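Local atomic coordinates of 3-oxoacyl-[acyl-carrier-protein] synthase (Arabidopsis thaliana, PDB entry 2IX4), a protein that catalyses the condensation steps of mitochondrial fatty acid synthesis, adding two carbons from malonyl-ACP to a growing acyl chain. Residues A[348-353]-A[398-403]; A[371-376]-A[426-431]; A[378-383]-A[404-409]. All coordinates share one frame; numbering follows the deposited sequence.

Interaction 1. Residues A[348-353]-A[398-403]; sequences LAFSST and FMPLTT
Phe350 lays one face of its ring over the backbone of Pro400, whose CA sits above the plane toward the rim in a CH-pi contact, 3.9 Å from the ring centroid of Phe350. Pro400 CB closes on the same ring at CE1. On the strand side, CG of Phe350 stands between its own backbone N and carbonyl carbon (chi1 67°); the side chain leaves the backbone away from 398-403, yet its ring atoms CE2 and CZ reach that segment. There CE2 of Phe350 meets CE1 of Phe398 at 3.6 Å. The two ring planes are inclined by 36°, an oblique pairing, and Phe394 packs against Phe398 as well. Further along, CD1 of Leu401 rests 4.1 Å from CB of Ala349. At the polar edge the backbones join: Leu401 N donates to Phe350 O at 2.9 Å. One water links the two segments, accepting from Phe350 N at 3.0 Å and donating to Met399 O at 2.7 Å and to Leu348 O. The hydroxyl of Ser351 pairs with Tyr316 and Pro382 instead. In this thiolase-like fold strand 349-351 pairs in parallel with strand 316-318 of the main sheet, and the irregular 398-403 segment packs against strand 349-351, joined to it by one direct backbone bond and one water.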
# COMPACT_ATOMS: atom_id res chain seq x y z
N LEU A 348 -10.91 -32.08 -7.56
CA LEU A 348 -10.77 -30.63 -7.43
C LEU A 348 -10.94 -29.92 -8.77
O LEU A 348 -10.27 -30.26 -9.75
CB LEU A 348 -9.41 -30.26 -6.80
CG LEU A 348 -9.06 -28.77 -6.68
CD1 LEU A 348 -9.87 -28.06 -5.59
CD2 LEU A 348 -7.57 -28.59 -6.44
N ALA A 349 -11.84 -28.94 -8.79
CA ALA A 349 -12.01 -28.07 -9.95
C ALA A 349 -11.12 -26.85 -9.77
O ALA A 349 -11.13 -26.21 -8.73
CB ALA A 349 -13.46 -27.65 -10.10
N PHE A 350 -10.33 -26.54 -10.80
CA PHE A 350 -9.52 -25.33 -10.78
C PHE A 350 -9.34 -24.73 -12.17
O PHE A 350 -9.32 -25.45 -13.17
CB PHE A 350 -8.17 -25.55 -10.09
CG PHE A 350 -7.24 -26.47 -10.82
CD1 PHE A 350 -6.23 -25.96 -11.63
CD2 PHE A 350 -7.37 -27.85 -10.69
CE1 PHE A 350 -5.37 -26.81 -12.31
CE2 PHE A 350 -6.51 -28.71 -11.37
CZ PHE A 350 -5.51 -28.19 -12.18
N SER A 351 -9.25 -23.41 -12.22
CA SER A 351 -9.05 -22.68 -13.46
C SER A 351 -8.38 -21.34 -13.19
O SER A 351 -8.38 -20.87 -12.05
CB SER A 351 -10.39 -22.45 -14.16
OG SER A 351 -11.25 -21.65 -13.37
N SER A 352 -7.80 -20.76 -14.23
CA SER A 352 -7.39 -19.36 -14.20
C SER A 352 -8.24 -18.57 -15.19
O SER A 352 -8.40 -18.98 -16.35
CB SER A 352 -5.92 -19.20 -14.55
OG SER A 352 -5.60 -17.83 -14.70
N THR A 353 -8.78 -17.45 -14.74
CA THR A 353 -9.65 -16.62 -15.56
C THR A 353 -8.89 -15.51 -16.30
O THR A 353 -9.49 -14.67 -16.98
CB THR A 353 -10.81 -16.01 -14.73
OG1 THR A 353 -10.30 -15.54 -13.48
CG2 THR A 353 -11.87 -17.06 -14.46
N PHE A 398 -5.76 -34.85 -13.25
CA PHE A 398 -5.28 -33.56 -12.75
C PHE A 398 -5.14 -32.57 -13.91
O PHE A 398 -4.16 -32.59 -14.64
CB PHE A 398 -3.95 -33.74 -12.00
CG PHE A 398 -3.39 -32.47 -11.42
CD1 PHE A 398 -4.18 -31.67 -10.59
CD2 PHE A 398 -2.08 -32.09 -11.67
CE1 PHE A 398 -3.67 -30.50 -10.05
CE2 PHE A 398 -1.56 -30.93 -11.13
CZ PHE A 398 -2.35 -30.13 -10.32
N MET A 399 -6.15 -31.70 -14.05
CA MET A 399 -6.31 -30.88 -15.25
C MET A 399 -7.17 -29.65 -14.95
O MET A 399 -8.22 -29.78 -14.32
CB MET A 399 -6.97 -31.73 -16.36
CG MET A 399 -7.11 -31.06 -17.72
SD MET A 399 -5.53 -30.79 -18.57
CE MET A 399 -5.06 -32.45 -19.04
N PRO A 400 -6.73 -28.46 -15.41
CA PRO A 400 -7.57 -27.27 -15.24
C PRO A 400 -8.82 -27.32 -16.12
O PRO A 400 -8.80 -27.97 -17.17
CB PRO A 400 -6.65 -26.13 -15.70
CG PRO A 400 -5.68 -26.77 -16.63
CD PRO A 400 -5.46 -28.14 -16.08
N LEU A 401 -9.88 -26.65 -15.70
CA LEU A 401 -11.13 -26.61 -16.45
C LEU A 401 -10.96 -25.86 -17.76
O LEU A 401 -10.36 -24.78 -17.78
CB LEU A 401 -12.25 -25.95 -15.63
CG LEU A 401 -12.66 -26.52 -14.27
CD1 LEU A 401 -13.77 -25.67 -13.67
CD2 LEU A 401 -13.09 -27.98 -14.35
N THR A 402 -11.48 -26.43 -18.84
CA THR A 402 -11.40 -25.81 -20.16
C THR A 402 -12.78 -25.44 -20.70
O THR A 402 -12.91 -24.83 -21.77
CB THR A 402 -10.66 -26.71 -21.18
OG1 THR A 402 -11.31 -27.98 -21.26
CG2 THR A 402 -9.20 -26.91 -20.75
N THR A 403 -13.82 -25.82 -19.95
CA THR A 403 -15.19 -25.38 -20.21
C THR A 403 -15.79 -24.91 -18.89
O THR A 403 -15.37 -25.36 -17.82
CB THR A 403 -16.07 -26.50 -20.81
OG1 THR A 403 -16.05 -27.65 -19.95
CG2 THR A 403 -15.59 -26.91 -22.21
O HOH W 1 -10.16 -28.85 -12.67

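Interaction 2. Residues A[371-376]-A[426-431]; sequences FSILAI and LLFASI
Ile373 reaches across to Phe428 and covers one face of its ring: CG1 of Ile373 stands 3.8 Å from the ring centroid of Phe428, 16° off the normal, a CH-pi contact displaced toward the rim. CD1 of Ile373 continues over the same ring and comes within 3.6 Å of Phe428 CE2. One helical turn on, Ile376 crosses Phe428 at about a right angle and touches the root of the side chain, its CD1 lying 3.7 Å from Phe428 CB. The other branch of Ile376, CG2, is anti to the backbone N and packs 3.8 Å from Ser430 CB, where the strand has ended. Ser372 contributes only a loose approach of its CB to Phe428 CD1, at 4.4 Å; its hydroxyl is bonded to Glu368 O within the same helix. Behind these groups, helix 371-376 runs nearly parallel to strand 426-429, with their axes 8.6 Å apart and their directions differing by 21°. The strand is held on both flanks by backbone bonds, Phe428 to Ala412 and Leu427 to Cys275 and Gly276, while Ile373 also packs on Leu8 and Tyr271. This is helix-on-sheet packing in the thiolase-like fold, and Glu368, in the same helix, is a ligand of the bound potassium ion. Across the two segments the attraction is dispersive: branched aliphatic carbons meet an aromatic face, while the helix backbone bonds within itself, as from Ala375 N to Phe371 O, and the strand bonds to its neighbours in the sheet.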
# COMPACT_ATOMS: atom_id res chain seq x y z
N PHE A 371 -15.10 -13.50 -8.73
CA PHE A 371 -15.36 -14.70 -9.52
C PHE A 371 -15.57 -15.93 -8.63
O PHE A 371 -16.45 -16.75 -8.89
CB PHE A 371 -14.23 -14.97 -10.53
CG PHE A 371 -14.13 -13.96 -11.65
CD1 PHE A 371 -12.96 -13.84 -12.38
CD2 PHE A 371 -15.21 -13.13 -11.97
CE1 PHE A 371 -12.84 -12.92 -13.42
CE2 PHE A 371 -15.11 -12.20 -13.00
CZ PHE A 371 -13.92 -12.09 -13.73
N SER A 372 -14.75 -16.04 -7.58
CA SER A 372 -14.85 -17.13 -6.61
C SER A 372 -16.15 -17.08 -5.80
O SER A 372 -16.78 -18.12 -5.57
CB SER A 372 -13.63 -17.12 -5.68
OG SER A 372 -12.43 -17.25 -6.42
N ILE A 373 -16.54 -15.88 -5.38
CA ILE A 373 -17.82 -15.67 -4.68
C ILE A 373 -18.99 -16.01 -5.59
O ILE A 373 -19.98 -16.62 -5.15
CB ILE A 373 -17.95 -14.20 -4.16
CG1 ILE A 373 -16.89 -13.91 -3.10
CG2 ILE A 373 -19.35 -13.93 -3.60
CD1 ILE A 373 -16.51 -12.43 -2.98
N LEU A 374 -18.88 -15.63 -6.86
CA LEU A 374 -19.93 -15.90 -7.85
C LEU A 374 -20.04 -17.39 -8.21
O LEU A 374 -21.13 -17.88 -8.50
CB LEU A 374 -19.74 -15.06 -9.12
CG LEU A 374 -20.08 -13.56 -9.00
CD1 LEU A 374 -19.59 -12.79 -10.22
CD2 LEU A 374 -21.57 -13.35 -8.78
N ALA A 375 -18.91 -18.08 -8.17
CA ALA A 375 -18.88 -19.54 -8.36
C ALA A 375 -19.72 -20.24 -7.29
O ALA A 375 -20.51 -21.13 -7.61
CB ALA A 375 -17.44 -20.05 -8.33
N ILE A 376 -19.55 -19.82 -6.04
CA ILE A 376 -20.37 -20.29 -4.93
C ILE A 376 -21.84 -19.91 -5.15
O ILE A 376 -22.72 -20.76 -5.04
CB ILE A 376 -19.87 -19.72 -3.57
CG1 ILE A 376 -18.48 -20.28 -3.24
CG2 ILE A 376 -20.86 -20.04 -2.45
CD1 ILE A 376 -17.76 -19.55 -2.12
N LEU A 426 -7.31 -16.23 -0.53
CA LEU A 426 -8.61 -15.94 0.08
C LEU A 426 -9.54 -17.13 -0.07
O LEU A 426 -9.70 -17.67 -1.16
CB LEU A 426 -9.25 -14.70 -0.57
CG LEU A 426 -8.54 -13.35 -0.46
CD1 LEU A 426 -9.27 -12.30 -1.29
CD2 LEU A 426 -8.42 -12.89 1.00
N LEU A 427 -10.14 -17.55 1.04
CA LEU A 427 -11.04 -18.70 1.04
C LEU A 427 -12.45 -18.31 1.46
O LEU A 427 -12.68 -17.83 2.57
CB LEU A 427 -10.49 -19.83 1.91
CG LEU A 427 -11.28 -21.14 2.04
CD1 LEU A 427 -11.65 -21.73 0.68
CD2 LEU A 427 -10.49 -22.16 2.85
N PHE A 428 -13.39 -18.53 0.54
CA PHE A 428 -14.80 -18.21 0.76
C PHE A 428 -15.61 -19.49 0.91
O PHE A 428 -15.22 -20.55 0.40
CB PHE A 428 -15.36 -17.39 -0.40
CG PHE A 428 -14.66 -16.08 -0.61
CD1 PHE A 428 -13.52 -15.99 -1.40
CD2 PHE A 428 -15.15 -14.92 -0.02
CE1 PHE A 428 -12.87 -14.78 -1.59
CE2 PHE A 428 -14.52 -13.70 -0.20
CZ PHE A 428 -13.37 -13.63 -0.99
N ALA A 429 -16.74 -19.40 1.60
CA ALA A 429 -17.65 -20.52 1.77
C ALA A 429 -19.09 -20.02 1.81
O ALA A 429 -19.34 -18.89 2.21
CB ALA A 429 -17.32 -21.30 3.03
N SER A 430 -20.03 -20.87 1.38
CA SER A 430 -21.45 -20.56 1.52
C SER A 430 -21.82 -20.55 3.01
O SER A 430 -21.16 -21.21 3.82
CB SER A 430 -22.30 -21.57 0.76
OG SER A 430 -22.10 -22.88 1.26
N ILE A 431 -22.86 -19.81 3.35
CA ILE A 431 -23.23 -19.62 4.76
C ILE A 431 -24.74 -19.75 4.98
O ILE A 431 -25.19 -20.21 6.03
CB ILE A 431 -22.66 -18.26 5.31
CG1 ILE A 431 -22.88 -18.14 6.83
CG2 ILE A 431 -23.23 -17.06 4.55
CD1 ILE A 431 -22.00 -17.10 7.50
OXT ILE A 431 -25.55 -19.42 4.11

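Interaction 3. Residues A[378-383]-A[404-409]; sequences HGVAPM and SKKMLV
Lys406 folds back over Gly379 through bends at chi2 (-68°), which places CD, and at chi3 (-66°), which places CE, so that the chain curls toward segment 378-383; Gly379 itself has left the helix with positive phi (67°). The result is a shared acceptor: Gly379 O takes Met407 N at 3.0 Å and, from the opposite face of its carbonyl plane, Lys406 NZ at 3.2 Å. Both donors lie well out of that plane, one on each face, yet the Met407 N-H points almost straight at the oxygen. On the way, CD of Lys406 lies 3.6 Å from CG2 of Val380, so the aliphatic part of the lysine lines the valine before its ammonium group reaches the carbonyl. Val380 and Lys406 form the antiparallel non-hydrogen-bonded pair of this two-stranded ribbon. Next to them Ala381 and Lys405 make the hydrogen-bonded pair: Ala381 N donates to Lys405 O at 3.0 Å, and Lys405 N returns the bond to Ala381 O. On the face that carries Ala381, its CB meets Met407 SD at 4.1 Å. At the far end, CE of Met383 lies 3.2 Å from Ser404 OG, and a water accepts from Met383 N and donates to that hydroxyl at 2.6 Å. Ser404 OG is also hydrogen-bonded to Ile26 O, tying the ribbon to helix 18-26, on which Val380 and Pro382 also pack. The ring of His378 meets that of Trp22 in the same helix. Backbone bonding therefore sets the register of the two strands, while the lysine ammonium adds a second donor to the carbonyl just after helix 364-378, where it would probably strengthen the polarisation of that C=O group.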
# COMPACT_ATOMS: atom_id res chain seq x y z
N HIS A 378 -23.61 -19.01 -7.86
CA HIS A 378 -24.29 -19.53 -9.06
C HIS A 378 -24.12 -21.04 -9.29
O HIS A 378 -24.88 -21.64 -10.06
CB HIS A 378 -23.83 -18.78 -10.31
CG HIS A 378 -24.24 -17.34 -10.33
ND1 HIS A 378 -25.55 -16.93 -10.40
CD2 HIS A 378 -23.50 -16.20 -10.31
CE1 HIS A 378 -25.61 -15.61 -10.41
NE2 HIS A 378 -24.37 -15.15 -10.35
N GLY A 379 -23.14 -21.64 -8.63
CA GLY A 379 -22.82 -23.05 -8.84
C GLY A 379 -22.27 -23.30 -10.23
O GLY A 379 -22.64 -24.27 -10.89
N VAL A 380 -21.40 -22.40 -10.69
CA VAL A 380 -20.74 -22.50 -11.99
C VAL A 380 -19.28 -22.12 -11.79
O VAL A 380 -18.98 -21.07 -11.24
CB VAL A 380 -21.36 -21.55 -13.06
CG1 VAL A 380 -20.79 -21.85 -14.44
CG2 VAL A 380 -22.87 -21.66 -13.09
N ALA A 381 -18.37 -22.99 -12.23
CA ALA A 381 -16.95 -22.70 -12.18
C ALA A 381 -16.48 -22.28 -13.57
O ALA A 381 -16.75 -22.98 -14.55
CB ALA A 381 -16.17 -23.90 -11.68
N PRO A 382 -15.80 -21.12 -13.67
CA PRO A 382 -15.39 -20.60 -14.98
C PRO A 382 -14.25 -21.39 -15.63
O PRO A 382 -13.46 -22.04 -14.94
CB PRO A 382 -14.93 -19.17 -14.66
CG PRO A 382 -14.52 -19.21 -13.24
CD PRO A 382 -15.40 -20.23 -12.57
N MET A 383 -14.18 -21.32 -16.96
CA MET A 383 -13.17 -22.02 -17.74
C MET A 383 -11.83 -21.29 -17.75
O MET A 383 -11.76 -20.09 -17.47
CB MET A 383 -13.65 -22.20 -19.18
CG MET A 383 -13.74 -20.90 -19.99
SD MET A 383 -14.44 -21.13 -21.63
CE MET A 383 -16.19 -21.14 -21.27
N SER A 404 -16.76 -24.00 -18.96
CA SER A 404 -17.51 -23.59 -17.78
C SER A 404 -18.36 -24.76 -17.31
O SER A 404 -19.18 -25.27 -18.08
CB SER A 404 -18.40 -22.39 -18.09
OG SER A 404 -17.63 -21.24 -18.38
N LYS A 405 -18.17 -25.19 -16.07
CA LYS A 405 -18.91 -26.35 -15.60
C LYS A 405 -19.83 -26.09 -14.40
O LYS A 405 -19.40 -25.55 -13.38
CB LYS A 405 -17.98 -27.56 -15.38
CG LYS A 405 -17.51 -27.83 -13.96
CD LYS A 405 -16.69 -29.11 -13.95
CE LYS A 405 -16.86 -29.90 -12.67
NZ LYS A 405 -16.04 -31.14 -12.70
N LYS A 406 -21.09 -26.46 -14.58
CA LYS A 406 -22.06 -26.50 -13.49
C LYS A 406 -21.58 -27.49 -12.45
O LYS A 406 -21.14 -28.59 -12.79
CB LYS A 406 -23.44 -26.93 -13.99
CG LYS A 406 -24.22 -25.85 -14.74
CD LYS A 406 -24.66 -24.70 -13.83
CE LYS A 406 -25.67 -25.14 -12.78
NZ LYS A 406 -25.73 -24.19 -11.62
N MET A 407 -21.64 -27.08 -11.18
CA MET A 407 -21.28 -27.92 -10.04
C MET A 407 -21.64 -27.20 -8.75
O MET A 407 -21.68 -25.97 -8.72
CB MET A 407 -19.78 -28.25 -10.03
CG MET A 407 -18.86 -27.04 -10.01
SD MET A 407 -17.11 -27.47 -9.92
CE MET A 407 -16.97 -28.03 -8.23
N LEU A 408 -21.92 -27.96 -7.70
CA LEU A 408 -22.07 -27.37 -6.37
C LEU A 408 -20.72 -26.84 -5.92
O LEU A 408 -19.73 -27.59 -5.84
CB LEU A 408 -22.60 -28.39 -5.36
CG LEU A 408 -24.09 -28.75 -5.39
CD1 LEU A 408 -24.40 -29.74 -4.28
CD2 LEU A 408 -24.98 -27.51 -5.27
N VAL A 409 -20.66 -25.53 -5.66
CA VAL A 409 -19.47 -24.90 -5.12
C VAL A 409 -19.82 -24.35 -3.74
O VAL A 409 -20.43 -23.29 -3.63
CB VAL A 409 -18.93 -23.76 -6.03
CG1 VAL A 409 -17.60 -23.24 -5.50
CG2 VAL A 409 -18.76 -24.24 -7.47
O HOH W 2 -15.92 -19.34 -18.06

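In the fold
Interaction 1 is buried, whereas interactions 2 and 3 are partly buried and reach the surface. Interactions 1 and 2 both involve the large mixed sheet: one sets a loop against strand 349-351, the other a helix against strand 422-429. Interaction 3 forms a separate two-stranded ribbon. It begins where helix 364-378 of interaction 2 ends, and lies within the chain loop that interaction 2 closes. Leu401 packs on Ala381 between interactions 1 and 3, Thr353 on Phe371 between 1 and 2, and Ala375 on Val380 between 2 and 3. Chemistry shifts accordingly, from aliphatic–aromatic packing in 2, through aromatic packing with a water-bridged edge in 1, to mainly backbone pairing in 3.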